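Local coordinates for protein V-type ATP synthase subunit F (Archaeoglobus fulgidus, PDB 2I4R) that is probably a component of the A-type ATP synthase, which makes ATP from ADP using a proton gradient across the membrane, at residues Asp31-Thr36 with Leu49-Val54; Glu39-Ala44 with Gln61-Lys66. One frame throughout, in Å; residues are numbered along the deposited sequence.

Contact 1 (Asp31-Thr36 with Leu49-Val54); sequences DIYEVT and LKRDDV
A salt-bridge network of Asp-31, Arg-51 and Asp-53 joins the edge strand 32-34 of the parallel sheet to the turn that follows helix 38-50. Arg-51, the first residue to leave helical geometry, sends its side chain toward the strand and bends at chi3 (47°), which turns the NH1/NH2 edge of the guanidinium to the Asp-31 carboxylate. The grip is end-on and bidentate: NH1 of Arg-51 reaches OD2 of Asp-31 at 2.7 Å, NH2 of Arg-51 reaches OD1 of Asp-31 at 2.8 Å, and both oxygens offer their syn lone pairs. Carboxylate and guanidinium are nearly coplanar, 20° apart. Arg-51 NH1 also donates to Tyr-33 OH at 3.2 Å, in the guanidinium plane and almost straight, while the phenol ring is inclined by 40° to that plane. From the arginine's own turn, Asp-53 OD1 accepts a bond from Arg-51 NE at 2.8 Å and a weak second one from NH2. Val-54 CG2 lies over one guanidinium face, toward its rim, and Met-11 of strand 11-16 touches both Asp-31 and Arg-51. With the guanidinium gone, as with an alanine here, Asp-31 and Asp-53 would probably lose their shared positive mate and Tyr-33 OH this donor. Held at its edge by two carboxylates and a hydroxyl, the guanidinium is fixed in rotation, and its charge probably offsets the repulsion between acids whose OD1 atoms, Asp-31 to Asp-53, are 5.5 Å apart.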
ATOM      1  N   ASP B  31       6.972  12.065  -9.091  1.00 63.21           N
ATOM      2  CA  ASP B  31       6.329  12.815  -8.019  1.00 63.50           C
ATOM      3  C   ASP B  31       6.759  12.250  -6.670  1.00 62.39           C
ATOM      4  O   ASP B  31       5.931  11.944  -5.811  1.00 63.14           O
ATOM      5  CB  ASP B  31       4.809  12.738  -8.192  1.00 64.01           C
ATOM      6  CG  ASP B  31       4.090  13.904  -7.552  1.00 64.98           C
ATOM      7  OD1 ASP B  31       2.912  14.136  -7.904  1.00 65.84           O
ATOM      8  OD2 ASP B  31       4.699  14.583  -6.696  1.00 64.51           O
ATOM      9  N   ILE B  32       8.067  12.128  -6.485  1.00 61.30           N
ATOM     10  CA  ILE B  32       8.603  11.557  -5.258  1.00 61.66           C
ATOM     11  C   ILE B  32       9.189  12.547  -4.242  1.00 61.98           C
ATOM     12  O   ILE B  32       9.749  13.581  -4.617  1.00 61.76           O
ATOM     13  CB  ILE B  32       9.642  10.429  -5.624  1.00 60.63           C
ATOM     14  CG1 ILE B  32      10.627  10.193  -4.472  1.00 60.60           C
ATOM     15  CG2 ILE B  32      10.329  10.753  -6.926  1.00 55.74           C
ATOM     16  CD1 ILE B  32      11.772  11.170  -4.394  1.00 58.97           C
ATOM     17  N   TYR B  33       9.032  12.215  -2.959  1.00 61.17           N
ATOM     18  CA  TYR B  33       9.544  13.018  -1.848  1.00 62.07           C
ATOM     19  C   TYR B  33      10.667  12.247  -1.140  1.00 64.49           C
ATOM     20  O   TYR B  33      10.380  11.289  -0.427  1.00 64.63           O
ATOM     21  CB  TYR B  33       8.448  13.268  -0.813  1.00 60.40           C
ATOM     22  CG  TYR B  33       7.388  14.281  -1.174  1.00 60.07           C
ATOM     23  CD1 TYR B  33       7.494  15.616  -0.759  1.00 56.96           C
ATOM     24  CD2 TYR B  33       6.256  13.905  -1.912  1.00 58.63           C
ATOM     25  CE1 TYR B  33       6.497  16.551  -1.076  1.00 54.53           C
ATOM     26  CE2 TYR B  33       5.254  14.835  -2.229  1.00 54.82           C
ATOM     27  CZ  TYR B  33       5.385  16.150  -1.814  1.00 54.23           C
ATOM     28  OH  TYR B  33       4.428  17.064  -2.181  1.00 52.66           O
ATOM     29  N   GLU B  34      11.926  12.654  -1.320  1.00 67.90           N
ATOM     30  CA  GLU B  34      13.060  11.983  -0.657  1.00 71.38           C
ATOM     31  C   GLU B  34      12.998  12.291   0.832  1.00 71.39           C
ATOM     32  O   GLU B  34      12.885  13.450   1.225  1.00 71.19           O
ATOM     33  CB  GLU B  34      14.393  12.486  -1.210  1.00 75.36           C
ATOM     34  CG  GLU B  34      14.600  12.225  -2.693  1.00 81.95           C
ATOM     35  CD  GLU B  34      15.023  10.799  -2.981  1.00 85.77           C
ATOM     36  OE1 GLU B  34      14.363   9.866  -2.472  1.00 88.33           O
ATOM     37  OE2 GLU B  34      16.015  10.613  -3.723  1.00 88.67           O
ATOM     38  N   VAL B  35      13.093  11.260   1.660  1.00 71.54           N
ATOM     39  CA  VAL B  35      12.985  11.468   3.092  1.00 72.60           C
ATOM     40  C   VAL B  35      13.845  10.568   3.975  1.00 74.29           C
ATOM     41  O   VAL B  35      14.078   9.405   3.674  1.00 74.29           O
ATOM     42  CB  VAL B  35      11.507  11.341   3.513  1.00 72.12           C
ATOM     43  CG1 VAL B  35      11.393  10.738   4.895  1.00 71.48           C
ATOM     44  CG2 VAL B  35      10.847  12.710   3.461  1.00 71.67           C
ATOM     45  N   THR B  36      14.294  11.128   5.089  1.00 77.10           N
ATOM     46  CA  THR B  36      15.123  10.414   6.041  1.00 79.25           C
ATOM     47  C   THR B  36      14.789  10.872   7.462  1.00 81.36           C
ATOM     48  O   THR B  36      14.245  10.115   8.277  1.00 81.81           O
ATOM     49  CB  THR B  36      16.590  10.697   5.758  1.00 79.33           C
ATOM     50  OG1 THR B  36      16.732  12.075   5.392  1.00 79.41           O
ATOM     51  CG2 THR B  36      17.095   9.817   4.628  1.00 79.57           C
ATOM     52  N   LEU B  49      -0.339  16.686   1.700  1.00 68.89           N
ATOM     53  CA  LEU B  49      -1.735  16.921   2.061  1.00 68.34           C
ATOM     54  C   LEU B  49      -2.181  18.315   1.659  1.00 68.80           C
ATOM     55  O   LEU B  49      -3.365  18.545   1.435  1.00 70.29           O
ATOM     56  CB  LEU B  49      -1.947  16.715   3.564  1.00 65.59           C
ATOM     57  CG  LEU B  49      -1.903  15.253   4.021  1.00 64.46           C
ATOM     58  CD1 LEU B  49      -1.720  15.170   5.517  1.00 63.14           C
ATOM     59  CD2 LEU B  49      -3.168  14.555   3.591  1.00 61.44           C
ATOM     60  N   LYS B  50      -1.237  19.247   1.566  1.00 69.51           N
ATOM     61  CA  LYS B  50      -1.580  20.609   1.174  1.00 69.55           C
ATOM     62  C   LYS B  50      -1.861  20.660  -0.321  1.00 68.15           C
ATOM     63  O   LYS B  50      -2.537  21.569  -0.800  1.00 68.33           O
ATOM     64  CB  LYS B  50      -0.444  21.583   1.508  1.00 71.64           C
ATOM     65  CG  LYS B  50      -0.261  21.869   2.988  1.00 74.20           C
ATOM     66  CD  LYS B  50       0.273  23.284   3.213  1.00 78.25           C
ATOM     67  CE  LYS B  50       1.673  23.484   2.617  1.00 81.39           C
ATOM     68  NZ  LYS B  50       1.992  24.931   2.355  1.00 81.61           N
ATOM     69  N   ARG B  51      -1.346  19.676  -1.051  1.00 66.80           N
ATOM     70  CA  ARG B  51      -1.530  19.612  -2.499  1.00 66.53           C
ATOM     71  C   ARG B  51      -2.956  19.274  -2.908  1.00 66.35           C
ATOM     72  O   ARG B  51      -3.711  18.675  -2.140  1.00 67.47           O
ATOM     73  CB  ARG B  51      -0.548  18.608  -3.104  1.00 64.17           C
ATOM     74  CG  ARG B  51       0.877  19.062  -2.962  1.00 63.66           C
ATOM     75  CD  ARG B  51       1.847  18.061  -3.497  1.00 64.28           C
ATOM     76  NE  ARG B  51       1.446  17.577  -4.811  1.00 65.74           N
ATOM     77  CZ  ARG B  51       2.164  16.729  -5.539  1.00 64.65           C
ATOM     78  NH1 ARG B  51       3.324  16.277  -5.079  1.00 63.16           N
ATOM     79  NH2 ARG B  51       1.713  16.324  -6.717  1.00 65.48           N
ATOM     80  N   ASP B  52      -3.310  19.651  -4.130  1.00 66.01           N
ATOM     81  CA  ASP B  52      -4.655  19.424  -4.653  1.00 67.60           C
ATOM     82  C   ASP B  52      -4.641  18.488  -5.862  1.00 66.27           C
ATOM     83  O   ASP B  52      -5.698  18.123  -6.390  1.00 66.25           O
ATOM     84  CB  ASP B  52      -5.237  20.753  -5.098  1.00 69.61           C
ATOM     85  CG  ASP B  52      -4.487  21.320  -6.280  1.00 72.10           C
ATOM     86  OD1 ASP B  52      -3.232  21.251  -6.257  1.00 72.69           O
ATOM     87  OD2 ASP B  52      -5.142  21.818  -7.224  1.00 73.59           O
ATOM     88  N   ASP B  53      -3.438  18.119  -6.295  1.00 64.45           N
ATOM     89  CA  ASP B  53      -3.245  17.266  -7.463  1.00 62.31           C
ATOM     90  C   ASP B  53      -2.793  15.848  -7.151  1.00 60.36           C
ATOM     91  O   ASP B  53      -2.463  15.097  -8.070  1.00 59.37           O
ATOM     92  CB  ASP B  53      -2.207  17.903  -8.384  1.00 63.97           C
ATOM     93  CG  ASP B  53      -0.955  18.344  -7.631  1.00 65.33           C
ATOM     94  OD1 ASP B  53      -0.782  17.937  -6.461  1.00 64.91           O
ATOM     95  OD2 ASP B  53      -0.138  19.096  -8.204  1.00 66.81           O
ATOM     96  N   VAL B  54      -2.753  15.481  -5.874  1.00 57.78           N
ATOM     97  CA  VAL B  54      -2.319  14.147  -5.512  1.00 55.91           C
ATOM     98  C   VAL B  54      -3.513  13.252  -5.310  1.00 56.16           C
ATOM     99  O   VAL B  54      -4.468  13.637  -4.643  1.00 58.60           O
ATOM    100  CB  VAL B  54      -1.514  14.146  -4.232  1.00 55.71           C
ATOM    101  CG1 VAL B  54      -1.110  12.723  -3.899  1.00 57.18           C
ATOM    102  CG2 VAL B  54      -0.294  15.012  -4.390  1.00 56.35           C
TER

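Contact 2 (Glu39-Ala44 with Gln61-Lys66); sequences EEIVKA and QEYLKK
Ile-41, on helix 38-50, points its side chain at the loop 61-66 and meets Tyr-63 and Lys-66 there. From CB the chain forks. The CG2 methyl of Ile-41, trans to the backbone N, sits at the CB end of the tyrosine ring, 3.8 Å from Tyr-63 CD1 and 3.9 Å from Tyr-63 CG. The other branch leaves through CG1, which packs back on Val-35, and runs extended (chi2 -177°) to CD1. Ile-41 CD1 lies over one face of the Tyr-63 ring, 4.0 Å from the centroid and 15° off the ring normal, a CH-pi contact in which the two side chains cross at about a right angle. Ile-41 CD1 also touches the aliphatic part of Lys-66, 3.5 Å from Lys-66 CD. Beyond CG the lysine is fully extended, which carries its methylenes past the isoleucine and takes NZ to a salt bridge with Asp-38, so the charge is met while the stem serves as apolar surface. The next residue, Val-42, rests its CG2 3.4 Å from the backbone O of Lys-66, a packing contact with the other end of the loop. Tyr-63 and Ile-41 are buried. The loop thus closes over helix 38-50 after strand 54-60 and before helix 69-77: Val-42 also meets Leu-67 and Pro-68 on the way to that helix, and Val-35, just after the edge strand 32-34, also touches Ile-41.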
ATOM      1  N   GLU B  39      11.611  14.440  11.006  1.00 86.85           N
ATOM      2  CA  GLU B  39      10.977  15.732  10.760  1.00 87.02           C
ATOM      3  C   GLU B  39      10.647  15.891   9.284  1.00 84.56           C
ATOM      4  O   GLU B  39       9.637  16.508   8.930  1.00 84.05           O
ATOM      5  CB  GLU B  39      11.909  16.865  11.221  1.00 90.24           C
ATOM      6  CG  GLU B  39      11.369  18.290  11.029  1.00 92.22           C
ATOM      7  CD  GLU B  39      12.203  19.342  11.767  1.00 94.05           C
ATOM      8  OE1 GLU B  39      13.232  18.982  12.387  1.00 93.37           O
ATOM      9  OE2 GLU B  39      11.826  20.534  11.728  1.00 94.40           O
ATOM     10  N   GLU B  40      11.502  15.323   8.436  1.00 82.01           N
ATOM     11  CA  GLU B  40      11.324  15.385   6.988  1.00 79.84           C
ATOM     12  C   GLU B  40      10.163  14.512   6.535  1.00 77.93           C
ATOM     13  O   GLU B  40       9.495  14.823   5.551  1.00 77.98           O
ATOM     14  CB  GLU B  40      12.599  14.939   6.282  1.00 80.40           C
ATOM     15  CG  GLU B  40      13.807  15.778   6.626  1.00 82.68           C
ATOM     16  CD  GLU B  40      15.043  15.375   5.844  1.00 83.98           C
ATOM     17  OE1 GLU B  40      15.489  14.210   5.971  1.00 84.47           O
ATOM     18  OE2 GLU B  40      15.567  16.230   5.100  1.00 84.29           O
ATOM     19  N   ILE B  41       9.936  13.417   7.254  1.00 74.40           N
ATOM     20  CA  ILE B  41       8.848  12.509   6.936  1.00 71.22           C
ATOM     21  C   ILE B  41       7.541  13.249   7.152  1.00 70.87           C
ATOM     22  O   ILE B  41       6.676  13.300   6.273  1.00 71.50           O
ATOM     23  CB  ILE B  41       8.846  11.278   7.865  1.00 70.43           C
ATOM     24  CG1 ILE B  41      10.186  10.548   7.772  1.00 70.72           C
ATOM     25  CG2 ILE B  41       7.706  10.352   7.495  1.00 67.94           C
ATOM     26  CD1 ILE B  41      10.259   9.273   8.591  1.00 70.65           C
ATOM     27  N   VAL B  42       7.414  13.830   8.339  1.00 69.54           N
ATOM     28  CA  VAL B  42       6.218  14.554   8.735  1.00 66.90           C
ATOM     29  C   VAL B  42       5.902  15.771   7.871  1.00 65.69           C
ATOM     30  O   VAL B  42       4.737  16.037   7.580  1.00 64.88           O
ATOM     31  CB  VAL B  42       6.322  14.992  10.207  1.00 66.21           C
ATOM     32  CG1 VAL B  42       5.033  15.663  10.645  1.00 66.09           C
ATOM     33  CG2 VAL B  42       6.621  13.786  11.082  1.00 64.03           C
ATOM     34  N   LYS B  43       6.922  16.516   7.462  1.00 64.25           N
ATOM     35  CA  LYS B  43       6.669  17.687   6.638  1.00 63.62           C
ATOM     36  C   LYS B  43       6.181  17.230   5.280  1.00 62.63           C
ATOM     37  O   LYS B  43       5.206  17.754   4.764  1.00 62.51           O
ATOM     38  CB  LYS B  43       7.930  18.538   6.466  1.00 65.10           C
ATOM     39  CG  LYS B  43       7.641  19.862   5.758  1.00 66.72           C
ATOM     40  CD  LYS B  43       8.888  20.565   5.189  1.00 67.69           C
ATOM     41  CE  LYS B  43       8.473  21.801   4.376  1.00 66.41           C
ATOM     42  NZ  LYS B  43       9.584  22.424   3.616  1.00 64.89           N
ATOM     43  N   ALA B  44       6.866  16.241   4.709  1.00 62.47           N
ATOM     44  CA  ALA B  44       6.508  15.693   3.403  1.00 61.50           C
ATOM     45  C   ALA B  44       5.049  15.300   3.385  1.00 61.01           C
ATOM     46  O   ALA B  44       4.325  15.596   2.433  1.00 63.37           O
ATOM     47  CB  ALA B  44       7.363  14.481   3.084  1.00 61.43           C
ATOM     48  N   GLN B  61       4.961   1.524   5.831  1.00 81.75           N
ATOM     49  CA  GLN B  61       3.939   1.355   6.850  1.00 86.27           C
ATOM     50  C   GLN B  61       4.467   1.860   8.179  1.00 87.42           C
ATOM     51  O   GLN B  61       3.709   2.133   9.108  1.00 88.84           O
ATOM     52  CB  GLN B  61       3.568  -0.122   6.952  1.00 88.66           C
ATOM     53  CG  GLN B  61       2.176  -0.392   7.490  1.00 93.84           C
ATOM     54  CD  GLN B  61       1.699  -1.801   7.155  1.00 97.45           C
ATOM     55  OE1 GLN B  61       2.312  -2.796   7.562  1.00 99.00           O
ATOM     56  NE2 GLN B  61       0.603  -1.894   6.401  1.00 97.92           N
ATOM     57  N   GLU B  62       5.782   1.998   8.249  1.00 88.53           N
ATOM     58  CA  GLU B  62       6.460   2.448   9.455  1.00 89.12           C
ATOM     59  C   GLU B  62       6.620   3.953   9.512  1.00 87.66           C
ATOM     60  O   GLU B  62       7.563   4.445  10.122  1.00 88.18           O
ATOM     61  CB  GLU B  62       7.843   1.810   9.519  1.00 91.29           C
ATOM     62  CG  GLU B  62       8.641   2.069   8.261  1.00 94.08           C
ATOM     63  CD  GLU B  62      10.009   1.449   8.294  1.00 96.00           C
ATOM     64  OE1 GLU B  62      10.861   1.944   9.064  1.00 96.99           O
ATOM     65  OE2 GLU B  62      10.228   0.467   7.549  1.00 96.00           O
ATOM     66  N   TYR B  63       5.722   4.691   8.877  1.00 85.89           N
ATOM     67  CA  TYR B  63       5.845   6.139   8.906  1.00 85.16           C
ATOM     68  C   TYR B  63       4.717   6.831   9.660  1.00 84.99           C
ATOM     69  O   TYR B  63       4.911   7.920  10.205  1.00 82.67           O
ATOM     70  CB  TYR B  63       5.958   6.695   7.480  1.00 84.84           C
ATOM     71  CG  TYR B  63       7.333   6.546   6.853  1.00 83.49           C
ATOM     72  CD1 TYR B  63       7.606   7.084   5.596  1.00 82.64           C
ATOM     73  CD2 TYR B  63       8.369   5.890   7.526  1.00 83.69           C
ATOM     74  CE1 TYR B  63       8.877   6.976   5.027  1.00 82.22           C
ATOM     75  CE2 TYR B  63       9.643   5.779   6.963  1.00 82.80           C
ATOM     76  CZ  TYR B  63       9.890   6.325   5.717  1.00 82.25           C
ATOM     77  OH  TYR B  63      11.150   6.226   5.168  1.00 81.56           O
ATOM     78  N   LEU B  64       3.545   6.199   9.706  1.00 86.06           N
ATOM     79  CA  LEU B  64       2.408   6.781  10.418  1.00 87.52           C
ATOM     80  C   LEU B  64       2.736   7.025  11.889  1.00 87.99           C
ATOM     81  O   LEU B  64       2.422   8.083  12.434  1.00 88.87           O
ATOM     82  CB  LEU B  64       1.178   5.872  10.342  1.00 88.51           C
ATOM     83  CG  LEU B  64       0.495   5.630   9.000  1.00 89.25           C
ATOM     84  CD1 LEU B  64       1.290   4.601   8.217  1.00 90.19           C
ATOM     85  CD2 LEU B  64      -0.938   5.139   9.234  1.00 89.29           C
ATOM     86  N   LYS B  65       3.359   6.037  12.529  1.00 87.85           N
ATOM     87  CA  LYS B  65       3.726   6.136  13.935  1.00 86.77           C
ATOM     88  C   LYS B  65       4.466   7.433  14.206  1.00 86.73           C
ATOM     89  O   LYS B  65       4.336   8.018  15.272  1.00 87.88           O
ATOM     90  CB  LYS B  65       4.595   4.955  14.331  1.00 86.03           C
ATOM     91  N   LYS B  66       5.229   7.889  13.223  1.00 86.69           N
ATOM     92  CA  LYS B  66       6.013   9.111  13.359  1.00 86.11           C
ATOM     93  C   LYS B  66       5.209  10.398  13.171  1.00 85.73           C
ATOM     94  O   LYS B  66       5.699  11.495  13.438  1.00 84.04           O
ATOM     95  CB  LYS B  66       7.173   9.069  12.362  1.00 86.49           C
ATOM     96  CG  LYS B  66       8.038   7.826  12.498  1.00 86.71           C
ATOM     97  CD  LYS B  66       9.293   7.936  11.667  1.00 86.70           C
ATOM     98  CE  LYS B  66      10.312   6.897  12.092  1.00 87.02           C
ATOM     99  NZ  LYS B  66      11.622   7.122  11.417  1.00 86.83           N
TER

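In the fold
Contacts 1 and 2 lie about 12 Å apart between centres and share helix 38-50: contact 1 holds the turn leaving its C-terminal end, contact 2 packs on its first turns. Their segments alternate along the chain, and they meet directly where Tyr-33 of strand 32-34 and Val-35 just after it pack on the helix. Val-35 packs on Ile-41 of contact 2, and Tyr-33 CD1 lies 4.0 Å from Ala-44 CB. One joint is polar and at the surface, the other largely apolar and partly buried. Together they tie helix 38-50, in an alpha/beta fold with a parallel sheet of strand order 2-1-3-4, to strand 32-34 and to the loop after strand 54-60.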